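Local coordinates for hemin degrading factor (Pseudomonas aeruginosa, PDB 4MF9), which binds heme through an axial histidine ligand to the iron and is probably a heme-trafficking and heme-degrading protein of the HemS family, at residues P64-L69 against G122-V127; G246-L251 against T321-F326. All coordinates share one frame; numbering follows the deposited sequence.

Contact 1: residues P64-L69 against G122-V127; sequences PDWAAL and GGWNAV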
loop_
_atom_site.group_PDB
_atom_site.type_symbol
_atom_site.label_atom_id
_atom_site.label_comp_id
_atom_site.label_asym_id
_atom_site.label_seq_id
_atom_site.Cartn_x
_atom_site.Cartn_y
_atom_site.Cartn_z
ATOM N N PRO A 64 0.600 3.103 20.325
ATOM C CA PRO A 64 1.224 2.354 19.226
ATOM C C PRO A 64 1.685 0.978 19.679
ATOM O O PRO A 64 2.842 0.613 19.479
ATOM C CB PRO A 64 2.434 3.216 18.864
ATOM C CG PRO A 64 2.771 3.922 20.125
ATOM C CD PRO A 64 1.451 4.218 20.779
ATOM N N ASP A 65 0.765 0.222 20.266
ATOM C CA ASP A 65 1.027 -1.119 20.766
ATOM C C ASP A 65 0.559 -2.087 19.695
ATOM O O ASP A 65 -0.535 -2.640 19.796
ATOM C CB ASP A 65 0.210 -1.323 22.054
ATOM C CG ASP A 65 0.590 -2.586 22.823
ATOM O OD1 ASP A 65 1.207 -3.508 22.247
ATOM O OD2 ASP A 65 0.239 -2.660 24.020
ATOM N N TRP A 66 1.368 -2.292 18.657
ATOM C CA TRP A 66 0.882 -3.017 17.472
ATOM C C TRP A 66 0.503 -4.458 17.790
ATOM O O TRP A 66 -0.433 -4.999 17.217
ATOM C CB TRP A 66 1.899 -2.957 16.317
ATOM C CG TRP A 66 2.453 -1.582 16.130
ATOM C CD1 TRP A 66 3.758 -1.211 16.222
ATOM C CD2 TRP A 66 1.704 -0.376 15.898
ATOM N NE1 TRP A 66 3.875 0.146 16.031
ATOM C CE2 TRP A 66 2.631 0.681 15.830
ATOM C CE3 TRP A 66 0.342 -0.094 15.717
ATOM C CZ2 TRP A 66 2.243 2.001 15.593
ATOM C CZ3 TRP A 66 -0.043 1.216 15.482
ATOM C CH2 TRP A 66 0.904 2.249 15.426
ATOM N N ALA A 67 1.223 -5.067 18.727
ATOM C CA ALA A 67 0.966 -6.454 19.114
ATOM C C ALA A 67 -0.425 -6.663 19.719
ATOM O O ALA A 67 -1.020 -7.718 19.528
ATOM C CB ALA A 67 2.039 -6.945 20.065
ATOM N N ALA A 68 -0.931 -5.682 20.467
ATOM C CA ALA A 68 -2.314 -5.750 20.956
ATOM C C ALA A 68 -3.336 -5.221 19.933
ATOM O O ALA A 68 -4.389 -5.832 19.711
ATOM C CB ALA A 68 -2.459 -5.017 22.294
ATOM N N LEU A 69 -3.032 -4.078 19.326
ATOM C CA LEU A 69 -3.967 -3.415 18.408
ATOM C C LEU A 69 -4.313 -4.268 17.181
ATOM O O LEU A 69 -5.487 -4.485 16.877
ATOM C CB LEU A 69 -3.385 -2.061 17.979
ATOM C CG LEU A 69 -4.135 -1.045 17.109
ATOM C CD1 LEU A 69 -3.743 -1.190 15.656
ATOM C CD2 LEU A 69 -5.652 -1.132 17.271
ATOM N N GLY A 122 8.234 -0.775 12.036
ATOM C CA GLY A 122 9.269 0.065 12.535
ATOM C C GLY A 122 9.095 1.521 12.321
ATOM O O GLY A 122 9.482 2.286 13.126
ATOM N N GLY A 123 8.552 1.897 11.182
ATOM C CA GLY A 123 8.279 3.297 10.892
ATOM C C GLY A 123 6.885 3.755 11.318
ATOM O O GLY A 123 6.518 4.924 11.155
ATOM N N TRP A 124 6.089 2.841 11.859
ATOM C CA TRP A 124 4.746 3.210 12.305
ATOM C C TRP A 124 4.859 4.081 13.554
ATOM O O TRP A 124 5.475 3.679 14.535
ATOM C CB TRP A 124 3.927 1.966 12.626
ATOM C CG TRP A 124 3.545 1.154 11.426
ATOM C CD1 TRP A 124 4.259 1.005 10.266
ATOM C CD2 TRP A 124 2.342 0.388 11.261
ATOM N NE1 TRP A 124 3.577 0.177 9.397
ATOM C CE2 TRP A 124 2.397 -0.209 9.981
ATOM C CE3 TRP A 124 1.233 0.137 12.078
ATOM C CZ2 TRP A 124 1.387 -1.036 9.501
ATOM C CZ3 TRP A 124 0.222 -0.684 11.593
ATOM C CH2 TRP A 124 0.310 -1.262 10.315
ATOM N N ASN A 125 4.277 5.274 13.523
ATOM C CA ASN A 125 4.522 6.228 14.598
ATOM C C ASN A 125 3.322 6.524 15.493
ATOM O O ASN A 125 3.401 6.413 16.722
ATOM C CB ASN A 125 5.059 7.536 14.033
ATOM C CG ASN A 125 5.408 8.527 15.121
ATOM O OD1 ASN A 125 6.134 8.198 16.057
ATOM N ND2 ASN A 125 4.877 9.733 15.020
ATOM N N ALA A 126 2.221 6.927 14.877
ATOM C CA ALA A 126 1.044 7.303 15.641
ATOM C C ALA A 126 -0.189 6.645 15.042
ATOM O O ALA A 126 -0.242 6.377 13.828
ATOM C CB ALA A 126 0.891 8.803 15.666
ATOM N N VAL A 127 -1.171 6.387 15.899
ATOM C CA VAL A 127 -2.401 5.716 15.490
ATOM C C VAL A 127 -3.600 6.353 16.197
ATOM O O VAL A 127 -3.561 6.597 17.414
ATOM C CB VAL A 127 -2.325 4.205 15.783
ATOM C CG1 VAL A 127 -1.793 3.955 17.190
ATOM C CG2 VAL A 127 -3.676 3.554 15.596
HETATM O O HOH W 1 6.522 1.218 15.824
#
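Both Trp66 and Trp124 carry CG anti to the carbonyl carbon, beside the backbone N (chi1 -45° and -70°), and their indoles meet in an edge-to-face (T-shaped) pair. It joins the start of helix 66-72 to strand 124-133 in the N-terminal HemS/ChuX domain. The six-membered rings of Trp66 and Trp124 have centroids 5.1 Å apart and planes at 77°. The edge of Trp124 is turned to one face of Trp66, and its CE3 lies 3.8 Å from Trp66 CE3. On the opposite face of Trp66 sits the carbonyl oxygen of Pro64, offset toward the rim. The CB of Trp124 also packs closely, 3.4 Å from Trp66 CZ2. Val127 meets Trp66 tip to tip. Its CG1 comes within 3.6 Å of Trp66 CH2, and lies between its own backbone N and carbonyl carbon. Pro64 adds a looser touch, its CB 4.0 Å from Asn125 O. Asn125 and Ala126 form a classic beta bulge opposite Phe145 of strand 138-146. Val144 of the same strand touches both tryptophans. The indole nitrogen of Trp124 is used elsewhere, on the carbonyl of His270. That of Trp66 works within the contact. A water in the plane of its ring accepts from Trp66 NE1 at 2.9 Å and donates to Trp124 O at 3.0 Å.

Contact 2: residues G246-L251 against T321-F326; sequences GDLAKL and TSWEAF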
loop_
_atom_site.group_PDB
_atom_site.type_symbol
_atom_site.label_atom_id
_atom_site.label_comp_id
_atom_site.label_asym_id
_atom_site.label_seq_id
_atom_site.Cartn_x
_atom_site.Cartn_y
_atom_site.Cartn_z
ATOM N N GLY A 246 0.938 2.700 -21.100
ATOM C CA GLY A 246 -0.495 2.515 -21.246
ATOM C C GLY A 246 -0.906 1.058 -21.261
ATOM O O GLY A 246 -2.091 0.743 -21.227
ATOM N N ASP A 247 0.049 0.148 -21.391
ATOM C CA ASP A 247 -0.240 -1.284 -21.394
ATOM C C ASP A 247 -0.846 -1.803 -20.075
ATOM O O ASP A 247 -1.542 -2.762 -20.087
ATOM C CB ASP A 247 0.982 -2.128 -21.828
ATOM C CG ASP A 247 1.240 -2.091 -23.338
ATOM O OD1 ASP A 247 0.426 -1.515 -24.030
ATOM O OD2 ASP A 247 2.229 -2.642 -23.823
ATOM N N LEU A 248 -0.466 -1.222 -18.943
ATOM C CA LEU A 248 -0.924 -1.739 -17.660
ATOM C C LEU A 248 -2.450 -1.797 -17.560
ATOM O O LEU A 248 -3.002 -2.814 -17.146
ATOM C CB LEU A 248 -0.335 -0.929 -16.503
ATOM C CG LEU A 248 -0.802 -1.337 -15.103
ATOM C CD1 LEU A 248 -0.454 -2.774 -14.753
ATOM C CD2 LEU A 248 -0.224 -0.384 -14.104
ATOM N N ALA A 249 -3.132 -0.730 -17.968
ATOM C CA ALA A 249 -4.599 -0.714 -17.966
ATOM C C ALA A 249 -5.172 -1.780 -18.903
ATOM O O ALA A 249 -6.193 -2.415 -18.610
ATOM C CB ALA A 249 -5.113 0.667 -18.366
ATOM N N LYS A 250 -4.522 -1.961 -20.027
ATOM C CA LYS A 250 -4.921 -2.919 -21.025
ATOM C C LYS A 250 -4.835 -4.326 -20.536
ATOM O O LYS A 250 -5.649 -5.082 -20.845
ATOM C CB LYS A 250 -4.153 -2.725 -22.288
ATOM C CG LYS A 250 -4.608 -1.525 -23.054
ATOM C CD LYS A 250 -3.499 -0.924 -23.809
ATOM C CE LYS A 250 -4.021 0.049 -24.823
ATOM N NZ LYS A 250 -3.155 0.113 -25.993
ATOM N N LEU A 251 -3.813 -4.623 -19.734
ATOM C CA LEU A 251 -3.657 -5.940 -19.109
ATOM C C LEU A 251 -4.782 -6.228 -18.112
ATOM O O LEU A 251 -5.301 -7.350 -18.063
ATOM C CB LEU A 251 -2.272 -6.097 -18.453
ATOM C CG LEU A 251 -1.980 -7.494 -17.902
ATOM C CD1 LEU A 251 -0.526 -7.856 -18.052
ATOM C CD2 LEU A 251 -2.369 -7.553 -16.428
ATOM N N THR A 321 6.801 -14.266 -13.238
ATOM C CA THR A 321 6.665 -13.081 -14.069
ATOM C C THR A 321 5.751 -12.057 -13.400
ATOM O O THR A 321 4.703 -12.411 -12.873
ATOM C CB THR A 321 6.071 -13.449 -15.433
ATOM O OG1 THR A 321 6.789 -14.573 -15.966
ATOM C CG2 THR A 321 6.180 -12.275 -16.391
ATOM N N SER A 322 6.153 -10.791 -13.433
ATOM C CA SER A 322 5.371 -9.715 -12.833
ATOM C C SER A 322 5.471 -8.495 -13.724
ATOM O O SER A 322 6.373 -8.414 -14.558
ATOM C CB SER A 322 5.920 -9.370 -11.451
ATOM O OG SER A 322 7.261 -8.923 -11.550
ATOM N N TRP A 323 4.534 -7.561 -13.556
ATOM C CA TRP A 323 4.644 -6.224 -14.128
ATOM C C TRP A 323 4.806 -5.256 -12.964
ATOM O O TRP A 323 4.111 -5.379 -11.952
ATOM C CB TRP A 323 3.382 -5.857 -14.913
ATOM C CG TRP A 323 3.306 -6.487 -16.278
ATOM C CD1 TRP A 323 3.904 -7.649 -16.690
ATOM C CD2 TRP A 323 2.603 -5.973 -17.412
ATOM N NE1 TRP A 323 3.596 -7.894 -18.014
ATOM C CE2 TRP A 323 2.797 -6.879 -18.475
ATOM C CE3 TRP A 323 1.807 -4.841 -17.624
ATOM C CZ2 TRP A 323 2.242 -6.680 -19.734
ATOM C CZ3 TRP A 323 1.256 -4.646 -18.878
ATOM C CH2 TRP A 323 1.475 -5.563 -19.919
ATOM N N GLU A 324 5.733 -4.311 -13.102
ATOM C CA GLU A 324 6.056 -3.373 -12.034
ATOM C C GLU A 324 6.033 -1.945 -12.588
ATOM O O GLU A 324 6.739 -1.616 -13.543
ATOM C CB GLU A 324 7.408 -3.755 -11.397
ATOM C CG GLU A 324 7.415 -5.230 -10.968
ATOM C CD GLU A 324 8.647 -5.675 -10.210
ATOM O OE1 GLU A 324 9.551 -4.848 -9.954
ATOM O OE2 GLU A 324 8.700 -6.876 -9.869
ATOM N N ALA A 325 5.178 -1.114 -11.998
ATOM C CA ALA A 325 5.026 0.276 -12.417
ATOM C C ALA A 325 5.699 1.187 -11.392
ATOM O O ALA A 325 5.530 1.013 -10.179
ATOM C CB ALA A 325 3.566 0.615 -12.552
ATOM N N PHE A 326 6.454 2.146 -11.853
ATOM C CA PHE A 326 7.176 3.071 -11.045
ATOM C C PHE A 326 6.825 4.533 -11.339
ATOM O O PHE A 326 6.526 4.873 -12.453
ATOM C CB PHE A 326 8.651 2.917 -11.250
ATOM C CG PHE A 326 9.153 1.517 -10.997
ATOM C CD1 PHE A 326 9.103 0.559 -11.971
ATOM C CD2 PHE A 326 9.665 1.173 -9.775
ATOM C CE1 PHE A 326 9.586 -0.697 -11.755
ATOM C CE2 PHE A 326 10.121 -0.093 -9.534
ATOM C CZ PHE A 326 10.060 -1.032 -10.517
#
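This is buried helix-on-sheet packing in the C-terminal HemS/ChuX domain, where the first turn of helix 247-258 lies against strand 320-326. The axes of 247-251 and 321-326 approach to 10.6 Å, and the side chain of Trp323 reaches across to the helix. Leu251 makes a CH-pi interaction with Trp323. Its CD1 sits 3.4 Å from the centroid of the six-membered ring of Trp323, only 9° off the ring normal. The two side chains meet tip to tip, with Leu251 CG anti to the backbone N (chi1 -174°). The helix backbone meets the rim of the same indole. Asp247 O lies near the ring plane, 3.6 Å from Trp323 CZ3. This oxygen also accepts the helical bond from Leu251 N, so the same turn carries the atom at the rim and the leucine over the face. Leu248 slides past Trp323 in the opposite direction, and its CD2 reaches Ala325 CB at 4.2 Å. Glu324 points away from the helix and forms salt bridges with Arg228 and Lys313, both heme-binding residues. Around the contact, Trp323 NE1 donates to Ala354 O of helix 348-355, Phe357 meets the indole ring, and strands 307-313 and 332-338 flank strand 320-326 in the sheet.

From the N terminus, contact 1 comes first. It closes the span from 64-69 to 122-127, which is rich in strand, within the N-terminal HemS/ChuX domain. Contact 2 opens only later, at 246-251, and closes at 321-326 in the C-terminal one. The two loops run in series and neither nest nor cross. Each ties a helix to an antiparallel sheet, but the sheets differ: strand 124-133 belongs to one, strand 320-326 to the other. The contacts lie on opposite sides of the chain's centre, with centres 33 Å apart and nearest atoms about 20 Å apart. The side chains of Trp124 and Trp323 are each about 11 Å from the bound heme.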